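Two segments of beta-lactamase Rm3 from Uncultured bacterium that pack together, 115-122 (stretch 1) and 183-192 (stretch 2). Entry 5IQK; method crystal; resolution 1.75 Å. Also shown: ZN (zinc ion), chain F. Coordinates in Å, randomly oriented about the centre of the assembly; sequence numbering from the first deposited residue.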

ATOM      1  N   ASP A 115      -5.605  -2.544  19.183  1.00 19.92           N
ATOM      2  CA  ASP A 115      -6.295  -1.440  18.513  1.00 19.33           C
ATOM      3  C   ASP A 115      -6.590  -1.702  17.034  1.00 17.50           C
ATOM      4  O   ASP A 115      -7.221  -0.886  16.372  1.00 18.24           O
ATOM      5  CB  ASP A 115      -5.505  -0.125  18.665  1.00 19.61           C
ATOM      6  CG  ASP A 115      -4.032  -0.251  18.291  1.00 24.54           C
ATOM      7  OD1 ASP A 115      -3.524  -1.385  18.149  1.00 24.44           O
ATOM      8  OD2 ASP A 115      -3.376   0.808  18.149  1.00 23.39           O
ATOM      9  N   ASP A 116      -6.180  -2.855  16.518  1.00 16.12           N
ATOM     10  CA  ASP A 116      -6.431  -3.157  15.110  1.00 18.47           C
ATOM     11  C   ASP A 116      -7.840  -3.705  14.940  1.00 16.53           C
ATOM     12  O   ASP A 116      -8.285  -4.554  15.728  1.00 14.94           O
ATOM     13  CB  ASP A 116      -5.403  -4.149  14.586  1.00 13.85           C
ATOM     14  CG  ASP A 116      -5.344  -4.182  13.069  1.00 16.09           C
ATOM     15  OD1 ASP A 116      -4.367  -3.640  12.513  1.00 16.31           O
ATOM     16  OD2 ASP A 116      -6.268  -4.748  12.436  1.00 17.15           O
ATOM     17  N   PRO A 117      -8.566  -3.208  13.931  1.00 13.77           N
ATOM     18  CA  PRO A 117      -9.914  -3.750  13.692  1.00 15.54           C
ATOM     19  C   PRO A 117      -9.900  -5.257  13.414  1.00 15.92           C
ATOM     20  O   PRO A 117     -10.942  -5.905  13.597  1.00 16.33           O
ATOM     21  CB  PRO A 117     -10.397  -2.963  12.467  1.00 16.32           C
ATOM     22  CG  PRO A 117      -9.641  -1.666  12.549  1.00 14.95           C
ATOM     23  CD  PRO A 117      -8.285  -2.030  13.098  1.00 15.57           C
ATOM     24  N   GLN A 118      -8.750  -5.811  13.026  1.00 15.15           N
ATOM     25  CA  GLN A 118      -8.659  -7.250  12.787  1.00 14.09           C
ATOM     26  C   GLN A 118      -7.734  -7.986  13.763  1.00 15.60           C
ATOM     27  O   GLN A 118      -7.266  -9.097  13.483  1.00 16.47           O
ATOM     28  CB  GLN A 118      -8.243  -7.506  11.338  1.00 13.82           C
ATOM     29  CG  GLN A 118      -9.235  -6.889  10.365  1.00 15.96           C
ATOM     30  CD  GLN A 118      -8.897  -7.154   8.913  1.00 15.00           C
ATOM     31  OE1 GLN A 118      -8.826  -6.219   8.106  1.00 17.86           O
ATOM     32  NE2 GLN A 118      -8.717  -8.422   8.566  1.00 11.67           N
ATOM     33  N   TYR A 119      -7.541  -7.397  14.947  1.00 17.48           N
ATOM     34  CA  TYR A 119      -6.830  -8.067  16.036  1.00 18.61           C
ATOM     35  C   TYR A 119      -7.493  -9.409  16.338  1.00 17.26           C
ATOM     36  O   TYR A 119      -8.706  -9.478  16.310  1.00 16.54           O
ATOM     37  CB  TYR A 119      -6.848  -7.189  17.298  1.00 19.64           C
ATOM     38  CG  TYR A 119      -6.164  -7.815  18.484  1.00 18.72           C
ATOM     39  CD1 TYR A 119      -6.900  -8.278  19.588  1.00 20.73           C
ATOM     40  CD2 TYR A 119      -4.780  -7.954  18.507  1.00 19.98           C
ATOM     41  CE1 TYR A 119      -6.258  -8.843  20.680  1.00 23.52           C
ATOM     42  CE2 TYR A 119      -4.133  -8.505  19.590  1.00 24.31           C
ATOM     43  CZ  TYR A 119      -4.875  -8.961  20.670  1.00 25.86           C
ATOM     44  OH  TYR A 119      -4.222  -9.519  21.743  1.00 29.70           O
ATOM     45  N   HIS A 120      -6.708 -10.461  16.590  1.00 19.75           N
ATOM     46  CA  HIS A 120      -7.251 -11.783  16.949  1.00 20.99           C
ATOM     47  C   HIS A 120      -7.875 -12.485  15.742  1.00 20.10           C
ATOM     48  O   HIS A 120      -8.438 -13.568  15.888  1.00 20.07           O
ATOM     49  CB  HIS A 120      -8.305 -11.657  18.089  1.00 21.42           C
ATOM     50  CG  HIS A 120      -8.465 -12.884  18.930  1.00 21.98           C
ATOM     51  ND1 HIS A 120      -9.589 -13.114  19.700  1.00 21.92           N
ATOM     52  CD2 HIS A 120      -7.635 -13.930  19.155  1.00 23.89           C
ATOM     53  CE1 HIS A 120      -9.444 -14.253  20.352  1.00 27.31           C
ATOM     54  NE2 HIS A 120      -8.268 -14.767  20.041  1.00 23.13           N
ATOM     55  N   ALA A 121      -7.774 -11.888  14.551  1.00 17.30           N
ATOM     56  CA  ALA A 121      -8.462 -12.427  13.382  1.00 16.55           C
ATOM     57  C   ALA A 121      -7.547 -12.537  12.159  1.00 17.47           C
ATOM     58  O   ALA A 121      -8.026 -12.712  11.042  1.00 17.18           O
ATOM     59  CB  ALA A 121      -9.685 -11.565  13.037  1.00 19.52           C
ATOM     60  N   LEU A 122      -6.241 -12.450  12.387  1.00 18.67           N
ATOM     61  CA  LEU A 122      -5.253 -12.640  11.314  1.00 18.77           C
ATOM     62  C   LEU A 122      -4.094 -13.500  11.820  1.00 18.94           C
ATOM     63  O   LEU A 122      -3.777 -13.482  13.009  1.00 23.28           O
ATOM     64  CB  LEU A 122      -4.748 -11.284  10.799  1.00 20.11           C
ATOM     65  CG  LEU A 122      -5.721 -10.422   9.978  1.00 17.78           C
ATOM     66  CD1 LEU A 122      -5.144  -9.047   9.672  1.00 22.26           C
ATOM     67  CD2 LEU A 122      -6.138 -11.122   8.698  1.00 16.12           C
ATOM     68  N   ALA A 183     -13.480   0.745   5.768  1.00 18.81           N
ATOM     69  CA  ALA A 183     -13.922   0.384   7.112  1.00 19.15           C
ATOM     70  C   ALA A 183     -14.433  -1.059   7.154  1.00 18.88           C
ATOM     71  O   ALA A 183     -15.652  -1.315   7.154  1.00 19.98           O
ATOM     72  CB  ALA A 183     -15.007   1.353   7.598  1.00 20.13           C
ATOM     73  N   VAL A 184     -13.486  -1.992   7.158  1.00 19.71           N
ATOM     74  CA  VAL A 184     -13.777  -3.407   7.316  1.00 15.10           C
ATOM     75  C   VAL A 184     -13.000  -3.900   8.535  1.00 18.76           C
ATOM     76  O   VAL A 184     -11.999  -3.291   8.932  1.00 15.02           O
ATOM     77  CB  VAL A 184     -13.381  -4.224   6.074  1.00 15.67           C
ATOM     78  CG1 VAL A 184     -14.076  -3.677   4.848  1.00 19.81           C
ATOM     79  CG2 VAL A 184     -11.867  -4.152   5.879  1.00 17.11           C
ATOM     80  N   SER A 185     -13.468  -4.993   9.136  1.00 15.85           N
ATOM     81  CA  SER A 185     -12.912  -5.473  10.401  1.00 16.40           C
ATOM     82  C   SER A 185     -13.268  -6.936  10.637  1.00 15.93           C
ATOM     83  O   SER A 185     -13.981  -7.545   9.843  1.00 18.23           O
ATOM     84  CB  SER A 185     -13.462  -4.645  11.569  1.00 16.83           C
ATOM     85  OG  SER A 185     -14.842  -4.943  11.741  1.00 15.96           O
ATOM     86  N   ARG A 186     -12.806  -7.491  11.754  1.00 14.49           N
ATOM     87  CA  ARG A 186     -13.390  -8.735  12.208  1.00 16.34           C
ATOM     88  C   ARG A 186     -14.845  -8.469  12.614  1.00 17.06           C
ATOM     89  O   ARG A 186     -15.201  -7.339  12.998  1.00 15.82           O
ATOM     90  CB  ARG A 186     -12.589  -9.326  13.371  1.00 17.90           C
ATOM     91  CG  ARG A 186     -12.734  -8.594  14.738  1.00 14.90           C
ATOM     92  CD  ARG A 186     -11.608  -9.107  15.606  1.00 16.66           C
ATOM     93  NE  ARG A 186     -11.467  -8.593  16.975  1.00 16.57           N
ATOM     94  CZ  ARG A 186     -10.989  -7.386  17.295  1.00 17.20           C
ATOM     95  NH1 ARG A 186     -10.832  -7.057  18.567  1.00 18.25           N
ATOM     96  NH2 ARG A 186     -10.707  -6.485  16.355  1.00 18.30           N
ATOM     97  N   PRO A 187     -15.708  -9.486  12.492  1.00 18.55           N
ATOM     98  CA  PRO A 187     -17.081  -9.273  12.952  1.00 16.15           C
ATOM     99  C   PRO A 187     -17.116  -8.885  14.426  1.00 19.47           C
ATOM    100  O   PRO A 187     -16.328  -9.385  15.232  1.00 17.87           O
ATOM    101  CB  PRO A 187     -17.751 -10.633  12.713  1.00 18.94           C
ATOM    102  CG  PRO A 187     -16.988 -11.198  11.546  1.00 17.93           C
ATOM    103  CD  PRO A 187     -15.546 -10.784  11.814  1.00 18.68           C
ATOM    104  N   GLY A 188     -18.000  -7.963  14.764  1.00 18.58           N
ATOM    105  CA  GLY A 188     -18.146  -7.555  16.148  1.00 16.98           C
ATOM    106  C   GLY A 188     -17.391  -6.288  16.502  1.00 18.92           C
ATOM    107  O   GLY A 188     -17.780  -5.602  17.438  1.00 16.61           O
ATOM    108  N   PHE A 189     -16.324  -5.974  15.755  1.00 14.24           N
ATOM    109  CA  PHE A 189     -15.596  -4.717  15.950  1.00 17.02           C
ATOM    110  C   PHE A 189     -16.474  -3.558  15.518  1.00 15.65           C
ATOM    111  O   PHE A 189     -17.174  -3.665  14.512  1.00 17.82           O
ATOM    112  CB  PHE A 189     -14.284  -4.706  15.158  1.00 18.04           C
ATOM    113  CG  PHE A 189     -13.532  -3.398  15.248  1.00 15.58           C
ATOM    114  CD1 PHE A 189     -12.651  -3.167  16.292  1.00 16.06           C
ATOM    115  CD2 PHE A 189     -13.723  -2.399  14.298  1.00 18.38           C
ATOM    116  CE1 PHE A 189     -11.953  -1.968  16.391  1.00 15.81           C
ATOM    117  CE2 PHE A 189     -13.019  -1.196  14.378  1.00 16.56           C
ATOM    118  CZ  PHE A 189     -12.145  -0.980  15.436  1.00 19.38           C
ATOM    119  N   LYS A 190     -16.452  -2.466  16.283  1.00 16.06           N
ATOM    120  CA  LYS A 190     -17.257  -1.293  15.964  1.00 17.73           C
ATOM    121  C   LYS A 190     -16.370  -0.062  15.786  1.00 19.84           C
ATOM    122  O   LYS A 190     -15.723   0.411  16.725  1.00 19.31           O
ATOM    123  CB  LYS A 190     -18.318  -1.064  17.043  1.00 24.47           C
ATOM    124  CG  LYS A 190     -19.366  -2.180  17.102  1.00 24.32           C
ATOM    125  CD  LYS A 190     -20.751  -1.670  17.480  1.00 31.31           C
ATOM    126  CE  LYS A 190     -21.688  -2.833  17.780  1.00 39.92           C
ATOM    127  NZ  LYS A 190     -23.074  -2.400  18.144  1.00 44.70           N
ATOM    128  N   PHE A 191     -16.311   0.433  14.557  1.00 18.96           N
ATOM    129  CA  PHE A 191     -15.571   1.663  14.281  1.00 21.93           C
ATOM    130  C   PHE A 191     -16.104   2.841  15.100  1.00 22.47           C
ATOM    131  O   PHE A 191     -15.360   3.764  15.460  1.00 23.59           O
ATOM    132  CB  PHE A 191     -15.638   1.989  12.798  1.00 20.75           C
ATOM    133  CG  PHE A 191     -14.727   1.142  11.965  1.00 17.58           C
ATOM    134  CD1 PHE A 191     -13.427   1.551  11.704  1.00 17.88           C
ATOM    135  CD2 PHE A 191     -15.167  -0.073  11.455  1.00 18.07           C
ATOM    136  CE1 PHE A 191     -12.576   0.760  10.935  1.00 16.44           C
ATOM    137  CE2 PHE A 191     -14.326  -0.866  10.671  1.00 16.88           C
ATOM    138  CZ  PHE A 191     -13.031  -0.454  10.430  1.00 17.21           C
ATOM    139  N   SER A 192     -17.396   2.792  15.397  1.00 25.24           N
ATOM    140  CA  SER A 192     -18.065   3.868  16.114  1.00 23.79           C
ATOM    141  C   SER A 192     -17.979   3.704  17.630  1.00 28.63           C
ATOM    142  O   SER A 192     -18.407   4.591  18.365  1.00 26.40           O
ATOM    143  CB  SER A 192     -19.539   3.959  15.692  1.00 23.82           C
ATOM    144  OG  SER A 192     -20.256   2.781  16.037  1.00 24.58           O
TER
HETATM  145 ZN    ZN F 404     -11.418 -11.893  20.062  0.97 20.71          ZN
HETATM  146  O   HOH W   1     -12.212 -11.623  18.181  1.00 20.80           O

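The polar core of this contact is the carbonyl oxygen of P117, which accepts two hydrogen bonds from R186. The backbone bond is the better formed: R186 N lies 3.1 Å from P117 O with a nearly straight N-H...O angle of 165°, and it ties the two loops together where their backbones run close, the CA atoms of P117 and S185 being 4.8 Å apart. The second comes from the same arginine's side chain, whose NH2 approaches P117 O to 2.8 Å; despite the short distance, the bend at the hydrogen makes this bond weak. NH2 also reaches D116 O at 3.2 Å in another weak bond. R186 can serve both carbonyls because its side chain, with chi1 in p and chi2 and chi3 in t, leaves CA sideways but brings the guanidinium nearer to the opposing loop.

The carbonyls it meets are presented by a type I turn from D116 to Y119. This turn is closed by Y119 N to D116 O (3.0 Å) and reinforced by Q118 N to D116 OD2 (2.8 Å), so D116 O accepts from both its own turn and R186. Y119 O sits over one face of the guanidinium, 3.0 Å from R186 NE, but the angle is too poor for a hydrogen bond. NE instead makes a weak bond to water 1 (3.3 Å to its O), which also coordinates the zinc ion bound by H120 ND1.

Beyond the polar groups, P117 dominates the packing from its side. Its CA stands 3.7 Å from the F189 ring centroid, only 7° off the ring normal, a CH-pi contact over the face, while P117 CG touches F191 CE1 at 4.1 Å. A121 CB also meets R186 CB at 3.7 Å, and Q118 CG lies 3.9 Å from S185 CA.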